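Local structure of mosquitocidal toxin (Lysinibacillus sphaericus, 2VSE) at residues A[552-557]-A[603-608]; A[560-565]-A[596-601]; A[636-641]-A[655-660]. The protein is a mosquitocidal toxin that probably ADP-ribosylates target proteins and probably binds glycans through its ricin-B-like lectin domains. One frame throughout, in Å; residues are numbered along the deposited sequence.

Contact 1. Residues A[552-557]-A[603-608]; sequences FSFNSI and KKRAYK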
loop_
_atom_site.group_PDB
_atom_site.type_symbol
_atom_site.label_atom_id
_atom_site.label_comp_id
_atom_site.label_asym_id
_atom_site.label_seq_id
_atom_site.Cartn_x
_atom_site.Cartn_y
_atom_site.Cartn_z
ATOM N N PHE A 552 1.389 -11.041 0.559
ATOM C CA PHE A 552 2.067 -11.708 1.655
ATOM C C PHE A 552 3.544 -11.780 1.319
ATOM O O PHE A 552 3.911 -12.196 0.230
ATOM C CB PHE A 552 1.498 -13.117 1.896
ATOM C CG PHE A 552 2.001 -13.764 3.162
ATOM C CD1 PHE A 552 1.248 -13.716 4.322
ATOM C CD2 PHE A 552 3.239 -14.408 3.192
ATOM C CE1 PHE A 552 1.715 -14.295 5.507
ATOM C CE2 PHE A 552 3.724 -14.980 4.360
ATOM C CZ PHE A 552 2.961 -14.924 5.530
ATOM N N SER A 553 4.399 -11.370 2.243
ATOM C CA SER A 553 5.822 -11.544 2.003
ATOM C C SER A 553 6.503 -12.273 3.140
ATOM O O SER A 553 6.353 -11.898 4.290
ATOM C CB SER A 553 6.525 -10.215 1.742
ATOM O OG SER A 553 7.780 -10.481 1.127
ATOM N N PHE A 554 7.249 -13.314 2.805
ATOM C CA PHE A 554 8.010 -14.051 3.796
ATOM C C PHE A 554 9.283 -13.330 4.230
ATOM O O PHE A 554 9.689 -13.465 5.385
ATOM C CB PHE A 554 8.320 -15.474 3.332
ATOM C CG PHE A 554 7.228 -16.464 3.647
ATOM C CD1 PHE A 554 6.999 -16.880 4.957
ATOM C CD2 PHE A 554 6.421 -16.976 2.636
ATOM C CE1 PHE A 554 5.989 -17.786 5.249
ATOM C CE2 PHE A 554 5.410 -17.876 2.928
ATOM C CZ PHE A 554 5.194 -18.280 4.234
ATOM N N ASN A 555 9.922 -12.571 3.338
ATOM C CA ASN A 555 11.001 -11.713 3.816
ATOM C C ASN A 555 10.542 -10.287 4.128
ATOM O O ASN A 555 10.824 -9.331 3.401
ATOM C CB ASN A 555 12.333 -11.840 3.047
ATOM C CG ASN A 555 12.288 -11.261 1.672
ATOM O OD1 ASN A 555 11.334 -11.450 0.931
ATOM N ND2 ASN A 555 13.357 -10.573 1.302
ATOM N N SER A 556 9.835 -10.199 5.252
ATOM C CA SER A 556 9.214 -8.988 5.744
ATOM C C SER A 556 10.232 -7.974 6.279
ATOM O O SER A 556 10.017 -6.757 6.196
ATOM C CB SER A 556 8.225 -9.375 6.851
ATOM O OG SER A 556 8.798 -10.313 7.746
ATOM N N ILE A 557 11.329 -8.482 6.830
ATOM C CA ILE A 557 12.373 -7.634 7.398
ATOM C C ILE A 557 13.681 -7.836 6.667
ATOM O O ILE A 557 13.898 -8.873 6.056
ATOM C CB ILE A 557 12.582 -7.875 8.929
ATOM C CG1 ILE A 557 13.073 -9.287 9.242
ATOM C CG2 ILE A 557 11.307 -7.587 9.695
ATOM C CD1 ILE A 557 13.667 -9.406 10.658
ATOM N N LYS A 603 15.024 -21.080 0.534
ATOM C CA LYS A 603 14.391 -22.390 0.444
ATOM C C LYS A 603 13.376 -22.605 1.564
ATOM O O LYS A 603 12.327 -23.232 1.343
ATOM C CB LYS A 603 15.443 -23.509 0.422
ATOM C CG LYS A 603 16.239 -23.611 -0.890
ATOM C CD LYS A 603 17.298 -22.515 -1.007
ATOM C CE LYS A 603 17.990 -22.519 -2.359
ATOM N NZ LYS A 603 19.058 -23.552 -2.431
ATOM N N LYS A 604 13.689 -22.058 2.736
ATOM C CA LYS A 604 12.868 -22.185 3.932
ATOM C C LYS A 604 11.815 -21.086 4.017
ATOM O O LYS A 604 10.820 -21.234 4.729
ATOM C CB LYS A 604 13.763 -22.107 5.181
ATOM C CG LYS A 604 14.943 -23.081 5.206
ATOM C CD LYS A 604 14.560 -24.392 5.842
ATOM C CE LYS A 604 15.742 -25.354 5.843
ATOM N NZ LYS A 604 15.351 -26.733 6.248
ATOM N N ARG A 605 12.051 -19.980 3.307
ATOM C CA ARG A 605 11.247 -18.759 3.435
ATOM C C ARG A 605 11.091 -18.364 4.894
ATOM O O ARG A 605 9.997 -18.061 5.362
ATOM C CB ARG A 605 9.894 -18.907 2.735
ATOM C CG ARG A 605 10.035 -19.109 1.249
ATOM C CD ARG A 605 8.761 -19.617 0.630
ATOM N NE ARG A 605 8.938 -19.828 -0.800
ATOM C CZ ARG A 605 8.860 -21.004 -1.411
ATOM N NH1 ARG A 605 8.580 -22.109 -0.736
ATOM N NH2 ARG A 605 9.046 -21.066 -2.719
ATOM N N ALA A 606 12.212 -18.386 5.603
ATOM C CA ALA A 606 12.260 -18.115 7.035
ATOM C C ALA A 606 13.654 -17.611 7.392
ATOM O O ALA A 606 14.572 -17.674 6.563
ATOM C CB ALA A 606 11.925 -19.379 7.825
ATOM N N TYR A 607 13.810 -17.130 8.625
ATOM C CA TYR A 607 15.061 -16.510 9.050
ATOM C C TYR A 607 15.851 -17.350 10.033
ATOM O O TYR A 607 15.289 -18.040 10.897
ATOM C CB TYR A 607 14.809 -15.135 9.677
ATOM C CG TYR A 607 14.299 -14.104 8.705
ATOM C CD1 TYR A 607 15.142 -13.117 8.197
ATOM C CD2 TYR A 607 12.969 -14.114 8.288
ATOM C CE1 TYR A 607 14.668 -12.162 7.300
ATOM C CE2 TYR A 607 12.490 -13.168 7.392
ATOM C CZ TYR A 607 13.343 -12.200 6.903
ATOM O OH TYR A 607 12.861 -11.269 6.022
ATOM N N LYS A 608 17.170 -17.267 9.905
ATOM C CA LYS A 608 18.069 -17.787 10.921
ATOM C C LYS A 608 18.553 -16.634 11.781
ATOM O O LYS A 608 18.953 -15.586 11.269
ATOM C CB LYS A 608 19.256 -18.518 10.294
ATOM C CG LYS A 608 19.941 -19.481 11.254
ATOM C CD LYS A 608 20.634 -20.619 10.531
ATOM C CE LYS A 608 21.018 -21.706 11.514
ATOM N NZ LYS A 608 21.821 -22.769 10.864
HETATM O O HOH W 1 10.031 -15.678 7.088
#
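Tyr607 reaches across to the loop at Asn555-Ile557 and hands its phenolic hydrogen to the backbone: OH donates to Ile557 O at 2.6 Å, in the carbonyl plane and on a lone pair, with a C=O...donor angle of 136°. The acceptor lies at the edge of the tyrosine ring, near its plane, and so does Phe554 O, which approaches CE2. Ile557 comes up obliquely to the same phenol, its CG1 3.7 Å from Tyr607 CZ; chi1 of 64° wedges that branch between the backbone N and the carbonyl carbon. Two residues before Tyr607, Arg605 lays its CB over a face of the Phe554 ring, 4.2 Å from the centroid, a CH-pi contact. A water joins the two backbones between these side chains, donating to Phe554 O at 2.8 Å and to Arg605 O at 2.9 Å.

Further out, the extended Arg605 chain carries its guanidinium past the ring to a salt bridge with Glu450, while Phe552 CE2 stands 3.5 Å above the plane of the Phe554 ring, over its centre. Tyr600 of strand 596-601 packs against Phe554, Asn555 and Arg605. Arg605 and Ala606 both face Asn601, a G1 beta bulge where the chain enters strand 606-611. Two carbonyls of an irregular linker are thus satisfied by a phenol and a water, which ties the linker to the strand without sheet pairing.

Contact 2. Residues A[560-565]-A[596-601]; sequences GIYQFM and WTVTYN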
loop_
_atom_site.group_PDB
_atom_site.type_symbol
_atom_site.label_atom_id
_atom_site.label_comp_id
_atom_site.label_asym_id
_atom_site.label_seq_id
_atom_site.Cartn_x
_atom_site.Cartn_y
_atom_site.Cartn_z
ATOM N N GLY A 560 20.344 -8.190 8.767
ATOM C CA GLY A 560 21.137 -7.262 9.540
ATOM C C GLY A 560 21.356 -7.753 10.953
ATOM O O GLY A 560 21.016 -8.897 11.291
ATOM N N ILE A 561 21.946 -6.884 11.773
ATOM C CA ILE A 561 22.181 -7.185 13.174
ATOM C C ILE A 561 21.097 -6.516 14.006
ATOM O O ILE A 561 20.805 -5.325 13.835
ATOM C CB ILE A 561 23.589 -6.761 13.631
ATOM C CG1 ILE A 561 24.648 -7.419 12.742
ATOM C CG2 ILE A 561 23.803 -7.114 15.103
ATOM C CD1 ILE A 561 26.062 -6.947 13.001
ATOM N N TYR A 562 20.506 -7.300 14.901
ATOM C CA TYR A 562 19.296 -6.910 15.588
ATOM C C TYR A 562 19.384 -7.209 17.064
ATOM O O TYR A 562 20.134 -8.086 17.489
ATOM C CB TYR A 562 18.115 -7.710 15.037
ATOM C CG TYR A 562 17.597 -7.289 13.677
ATOM C CD1 TYR A 562 16.565 -6.362 13.572
ATOM C CD2 TYR A 562 18.111 -7.840 12.500
ATOM C CE1 TYR A 562 16.065 -5.982 12.342
ATOM C CE2 TYR A 562 17.610 -7.465 11.253
ATOM C CZ TYR A 562 16.580 -6.533 11.187
ATOM O OH TYR A 562 16.051 -6.116 9.975
ATOM N N GLN A 563 18.600 -6.467 17.839
ATOM C CA GLN A 563 18.240 -6.876 19.182
ATOM C C GLN A 563 16.740 -7.080 19.192
ATOM O O GLN A 563 16.003 -6.403 18.458
ATOM C CB GLN A 563 18.629 -5.808 20.179
ATOM C CG GLN A 563 20.097 -5.526 20.190
ATOM C CD GLN A 563 20.498 -4.701 21.388
ATOM O OE1 GLN A 563 20.227 -3.505 21.442
ATOM N NE2 GLN A 563 21.134 -5.335 22.360
ATOM N N PHE A 564 16.291 -8.017 20.013
ATOM C CA PHE A 564 14.862 -8.264 20.208
ATOM C C PHE A 564 14.440 -7.706 21.560
ATOM O O PHE A 564 14.812 -8.243 22.597
ATOM C CB PHE A 564 14.568 -9.762 20.134
ATOM C CG PHE A 564 15.048 -10.403 18.877
ATOM C CD1 PHE A 564 14.166 -10.644 17.826
ATOM C CD2 PHE A 564 16.385 -10.763 18.727
ATOM C CE1 PHE A 564 14.607 -11.238 16.653
ATOM C CE2 PHE A 564 16.840 -11.349 17.554
ATOM C CZ PHE A 564 15.950 -11.593 16.518
ATOM N N MET A 565 13.677 -6.624 21.538
ATOM C CA MET A 565 13.189 -5.980 22.760
ATOM C C MET A 565 11.788 -6.491 23.052
ATOM O O MET A 565 10.977 -6.569 22.127
ATOM C CB MET A 565 13.128 -4.468 22.552
ATOM C CG MET A 565 14.448 -3.803 22.204
ATOM S SD MET A 565 14.132 -2.064 21.881
ATOM C CE MET A 565 13.613 -2.139 20.165
ATOM N N TRP A 596 22.103 -10.208 17.481
ATOM C CA TRP A 596 21.910 -11.367 16.637
ATOM C C TRP A 596 21.914 -10.945 15.183
ATOM O O TRP A 596 21.310 -9.928 14.822
ATOM C CB TRP A 596 20.584 -12.058 16.970
ATOM C CG TRP A 596 20.435 -12.359 18.423
ATOM C CD1 TRP A 596 20.135 -11.469 19.411
ATOM C CD2 TRP A 596 20.583 -13.636 19.062
ATOM N NE1 TRP A 596 20.100 -12.106 20.625
ATOM C CE2 TRP A 596 20.370 -13.437 20.444
ATOM C CE3 TRP A 596 20.881 -14.926 18.604
ATOM C CZ2 TRP A 596 20.443 -14.481 21.380
ATOM C CZ3 TRP A 596 20.960 -15.974 19.545
ATOM C CH2 TRP A 596 20.735 -15.737 20.911
ATOM N N THR A 597 22.608 -11.720 14.346
ATOM C CA THR A 597 22.500 -11.560 12.895
ATOM C C THR A 597 21.263 -12.319 12.407
ATOM O O THR A 597 21.114 -13.513 12.667
ATOM C CB THR A 597 23.742 -12.076 12.137
ATOM O OG1 THR A 597 23.868 -13.482 12.344
ATOM C CG2 THR A 597 25.008 -11.391 12.602
ATOM N N VAL A 598 20.374 -11.612 11.717
ATOM C CA VAL A 598 19.128 -12.187 11.214
ATOM C C VAL A 598 19.246 -12.316 9.688
ATOM O O VAL A 598 19.500 -11.327 8.996
ATOM C CB VAL A 598 17.930 -11.309 11.631
ATOM C CG1 VAL A 598 16.640 -11.796 11.020
ATOM C CG2 VAL A 598 17.810 -11.247 13.180
ATOM N N THR A 599 19.082 -13.533 9.169
ATOM C CA THR A 599 19.319 -13.787 7.743
ATOM C C THR A 599 18.218 -14.620 7.088
ATOM O O THR A 599 17.860 -15.698 7.573
ATOM C CB THR A 599 20.702 -14.457 7.489
ATOM O OG1 THR A 599 21.724 -13.750 8.202
ATOM C CG2 THR A 599 21.051 -14.447 6.008
ATOM N N TYR A 600 17.693 -14.114 5.976
ATOM C CA TYR A 600 16.632 -14.796 5.261
ATOM C C TYR A 600 17.174 -15.973 4.472
ATOM O O TYR A 600 18.237 -15.885 3.863
ATOM C CB TYR A 600 15.927 -13.840 4.305
ATOM C CG TYR A 600 14.695 -14.417 3.642
ATOM C CD1 TYR A 600 13.575 -14.781 4.396
ATOM C CD2 TYR A 600 14.639 -14.577 2.261
ATOM C CE1 TYR A 600 12.436 -15.302 3.788
ATOM C CE2 TYR A 600 13.504 -15.085 1.639
ATOM C CZ TYR A 600 12.410 -15.444 2.408
ATOM O OH TYR A 600 11.294 -15.954 1.795
ATOM N N ASN A 601 16.425 -17.070 4.488
ATOM C CA ASN A 601 16.731 -18.242 3.662
ATOM C C ASN A 601 15.651 -18.461 2.598
ATOM O O ASN A 601 14.479 -18.642 2.924
ATOM C CB ASN A 601 16.888 -19.488 4.547
ATOM C CG ASN A 601 17.355 -20.717 3.778
ATOM O OD1 ASN A 601 17.196 -20.811 2.563
ATOM N ND2 ASN A 601 17.923 -21.677 4.496
#
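Val598 sets its CG2 against two aromatic rings, 3.5 Å from Tyr562 CD2 and 3.8 Å from Phe564 CZ. With CG1 anti to the backbone N (chi1 175°), CG2 lies beside that N and is the methyl that meets both rings. Tyr562 crosses the valine at about a right angle, and its hydroxyl goes on to Gln558 O. Phe564 also turns an edge toward the face of the Trp596 pyrrole ring in an offset edge-to-face pair, centroids 5.4 Å apart and planes at 72°. Ile609 of the adjoining strand touches both of these aromatics, and the indole NE1 is held by Ala574 O.

Beneath the rings the backbones pair in antiparallel fashion. Gly560 with Val598 and Tyr562 with Trp596 are hydrogen-bonded pairs; Val598 N to Gly560 O is the straightest bond, 2.8 Å and 176° at the hydrogen. Between them Ile561 and Thr597 form a non-hydrogen-bonded pair, where Ile561 CG1 and Thr597 CG2 meet at 4.0 Å on the reverse face. An aromatic and aliphatic layer on one face of twisted antiparallel strands fits the core of a ricin-B-like beta-trefoil.

Contact 3. Residues A[636-641]-A[655-660]; sequences YDDQYW and NYKNPN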
loop_
_atom_site.group_PDB
_atom_site.type_symbol
_atom_site.label_atom_id
_atom_site.label_comp_id
_atom_site.label_asym_id
_atom_site.label_seq_id
_atom_site.Cartn_x
_atom_site.Cartn_y
_atom_site.Cartn_z
ATOM N N TYR A 636 18.787 -26.711 11.459
ATOM C CA TYR A 636 17.561 -27.521 11.506
ATOM C C TYR A 636 16.304 -26.654 11.441
ATOM O O TYR A 636 16.338 -25.459 11.753
ATOM C CB TYR A 636 17.508 -28.399 12.772
ATOM C CG TYR A 636 16.903 -29.786 12.564
ATOM C CD1 TYR A 636 16.004 -30.046 11.509
ATOM C CD2 TYR A 636 17.222 -30.842 13.427
ATOM C CE1 TYR A 636 15.451 -31.304 11.317
ATOM C CE2 TYR A 636 16.672 -32.112 13.246
ATOM C CZ TYR A 636 15.787 -32.342 12.187
ATOM O OH TYR A 636 15.240 -33.607 11.997
ATOM N N ASP A 637 15.193 -27.282 11.059
ATOM C CA ASP A 637 13.897 -26.616 10.916
ATOM C C ASP A 637 13.468 -25.767 12.118
ATOM O O ASP A 637 12.948 -24.659 11.940
ATOM C CB ASP A 637 12.809 -27.635 10.564
ATOM C CG ASP A 637 12.869 -28.079 9.104
ATOM O OD1 ASP A 637 13.650 -27.477 8.330
ATOM O OD2 ASP A 637 12.130 -29.024 8.728
ATOM N N ASP A 638 13.692 -26.277 13.329
ATOM C CA ASP A 638 13.266 -25.573 14.540
ATOM C C ASP A 638 14.127 -24.352 14.861
ATOM O O ASP A 638 13.868 -23.643 15.828
ATOM C CB ASP A 638 13.156 -26.521 15.745
ATOM C CG ASP A 638 14.461 -27.266 16.059
ATOM O OD1 ASP A 638 15.556 -26.838 15.615
ATOM O OD2 ASP A 638 14.382 -28.300 16.774
ATOM N N GLN A 639 15.136 -24.107 14.030
ATOM C CA GLN A 639 15.991 -22.930 14.163
ATOM C C GLN A 639 15.644 -21.839 13.139
ATOM O O GLN A 639 16.404 -20.885 12.967
ATOM C CB GLN A 639 17.467 -23.332 14.061
ATOM C CG GLN A 639 17.785 -24.673 14.733
ATOM C CD GLN A 639 19.251 -25.080 14.633
ATOM O OE1 GLN A 639 20.086 -24.258 14.123
ATOM N NE2 GLN A 639 19.576 -26.375 15.126
ATOM N N TYR A 640 14.496 -21.973 12.478
ATOM C CA TYR A 640 14.069 -20.991 11.480
ATOM C C TYR A 640 12.759 -20.300 11.864
ATOM O O TYR A 640 11.829 -20.936 12.366
ATOM C CB TYR A 640 14.006 -21.640 10.095
ATOM C CG TYR A 640 15.372 -21.824 9.461
ATOM C CD1 TYR A 640 15.896 -20.856 8.611
ATOM C CD2 TYR A 640 16.143 -22.957 9.716
ATOM C CE1 TYR A 640 17.143 -21.006 8.025
ATOM C CE2 TYR A 640 17.397 -23.118 9.130
ATOM C CZ TYR A 640 17.887 -22.133 8.287
ATOM O OH TYR A 640 19.122 -22.255 7.698
ATOM N N TRP A 641 12.696 -18.993 11.643
ATOM C CA TRP A 641 11.581 -18.207 12.156
ATOM C C TRP A 641 10.968 -17.286 11.122
ATOM O O TRP A 641 11.666 -16.755 10.262
ATOM C CB TRP A 641 12.024 -17.426 13.386
ATOM C CG TRP A 641 12.685 -18.299 14.411
ATOM C CD1 TRP A 641 14.000 -18.650 14.462
ATOM C CD2 TRP A 641 12.053 -18.946 15.519
ATOM N NE1 TRP A 641 14.230 -19.470 15.541
ATOM C CE2 TRP A 641 13.050 -19.663 16.208
ATOM C CE3 TRP A 641 10.737 -18.985 15.997
ATOM C CZ2 TRP A 641 12.777 -20.410 17.349
ATOM C CZ3 TRP A 641 10.464 -19.726 17.126
ATOM C CH2 TRP A 641 11.480 -20.427 17.796
ATOM N N ASN A 655 7.719 -20.423 14.451
ATOM C CA ASN A 655 8.723 -21.429 14.170
ATOM C C ASN A 655 8.404 -22.172 12.880
ATOM O O ASN A 655 7.275 -22.615 12.671
ATOM C CB ASN A 655 8.823 -22.410 15.336
ATOM C CG ASN A 655 10.019 -23.338 15.220
ATOM O OD1 ASN A 655 9.950 -24.388 14.574
ATOM N ND2 ASN A 655 11.126 -22.956 15.855
ATOM N N TYR A 656 9.415 -22.319 12.031
ATOM C CA TYR A 656 9.277 -23.039 10.777
ATOM C C TYR A 656 8.692 -24.452 10.935
ATOM O O TYR A 656 7.825 -24.849 10.149
ATOM C CB TYR A 656 10.622 -23.073 10.034
ATOM C CG TYR A 656 10.549 -23.656 8.632
ATOM C CD1 TYR A 656 9.697 -23.115 7.674
ATOM C CD2 TYR A 656 11.342 -24.735 8.266
ATOM C CE1 TYR A 656 9.622 -23.646 6.391
ATOM C CE2 TYR A 656 11.280 -25.274 6.981
ATOM C CZ TYR A 656 10.416 -24.722 6.049
ATOM O OH TYR A 656 10.344 -25.255 4.777
ATOM N N LYS A 657 9.148 -25.189 11.951
ATOM C CA LYS A 657 8.733 -26.591 12.159
ATOM C C LYS A 657 7.272 -26.711 12.611
ATOM O O LYS A 657 6.567 -27.635 12.192
ATOM C CB LYS A 657 9.688 -27.299 13.135
ATOM C CG LYS A 657 9.406 -28.779 13.408
ATOM C CD LYS A 657 10.549 -29.410 14.226
ATOM C CE LYS A 657 10.079 -30.749 14.954
ATOM N NZ LYS A 657 11.092 -31.230 15.976
ATOM N N ASN A 658 6.829 -25.776 13.452
ATOM C CA ASN A 658 5.435 -25.685 13.878
ATOM C C ASN A 658 5.052 -24.213 13.992
ATOM O O ASN A 658 5.241 -23.604 15.044
ATOM C CB ASN A 658 5.234 -26.427 15.210
ATOM C CG ASN A 658 3.762 -26.591 15.591
ATOM O OD1 ASN A 658 2.883 -25.915 15.058
ATOM N ND2 ASN A 658 3.495 -27.494 16.525
ATOM N N PRO A 659 4.551 -23.618 12.892
ATOM C CA PRO A 659 4.225 -22.185 12.844
ATOM C C PRO A 659 3.187 -21.728 13.870
ATOM O O PRO A 659 2.947 -20.526 14.004
ATOM C CB PRO A 659 3.719 -21.995 11.409
ATOM C CG PRO A 659 4.370 -23.100 10.653
ATOM C CD PRO A 659 4.315 -24.259 11.588
ATOM N N ASN A 660 2.585 -22.679 14.581
ATOM C CA ASN A 660 1.727 -22.385 15.732
ATOM C C ASN A 660 2.549 -22.017 16.977
ATOM O O ASN A 660 2.007 -21.479 17.940
ATOM C CB ASN A 660 0.793 -23.580 16.010
ATOM C CG ASN A 660 -0.234 -23.306 17.119
ATOM O OD1 ASN A 660 -0.744 -22.192 17.267
ATOM N ND2 ASN A 660 -0.546 -24.343 17.894
#
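Asn655 meets Trp641 first through its CB, which lies 3.6 Å from CZ3 of the indole. Chi1 of -170° places CG opposite the backbone N, and from there the amide divides its work. ND2 stands 3.2 Å above the indole plane, toward the rim of the six-membered ring, with amide and ring planes almost perpendicular at 89°. The same nitrogen donates to Asp638 O at 2.8 Å; the acceptor is in the amide plane, but the donor sits above the carbonyl plane, off its lone pairs. OD1 turns back to accept from Lys657 N at 2.9 Å, closing an Asx turn. With both ends of the amide engaged, its rotation is fixed.

Next along the chain, Tyr656 N donates to Tyr640 O at 2.8 Å, and the CB atoms of these two tyrosines touch. The Tyr656 ring presents its edge to Asp637, whose OD1 is 3.5 Å from CE2, the carboxylate standing nearly perpendicular to the ring; that oxygen also forms a salt bridge with Lys604. The Asp638 and Lys657 charges are near each other but short of a salt bridge, and Lys657 NZ is bound by Ser623 OG.

The contact joins the 3-10 turn leading into strand 640-645 to the end of edge strand 651-655. Strand 606-611 flanks strand 640-645 on its other side, and Trp621 of strand 618-621 packs on both Trp641 and Asn655.

In the fold
All three contacts draw on one antiparallel six-stranded sheet, ordered 651-655, 640-645, 606-611, 596-601, 560-566, 688-692. Contact 1 is centred about 12 Å from each of the others, whose centres are about 16 Å apart. Along the chain, 560-565 and 596-601 fall between the two segments of contact 1, and contact 3 follows both. Strand 606-611 bridges them: Lys608 N meets Thr599 O at 2.9 Å on one flank, and Tyr607 N meets Trp641 O at 2.7 Å on the other. The set therefore follows one sheet, consistent with part of a trefoil-like domain, from the loop after strand 547-551 to the loop after strand 651-655; the last strand, 688-692, comes later.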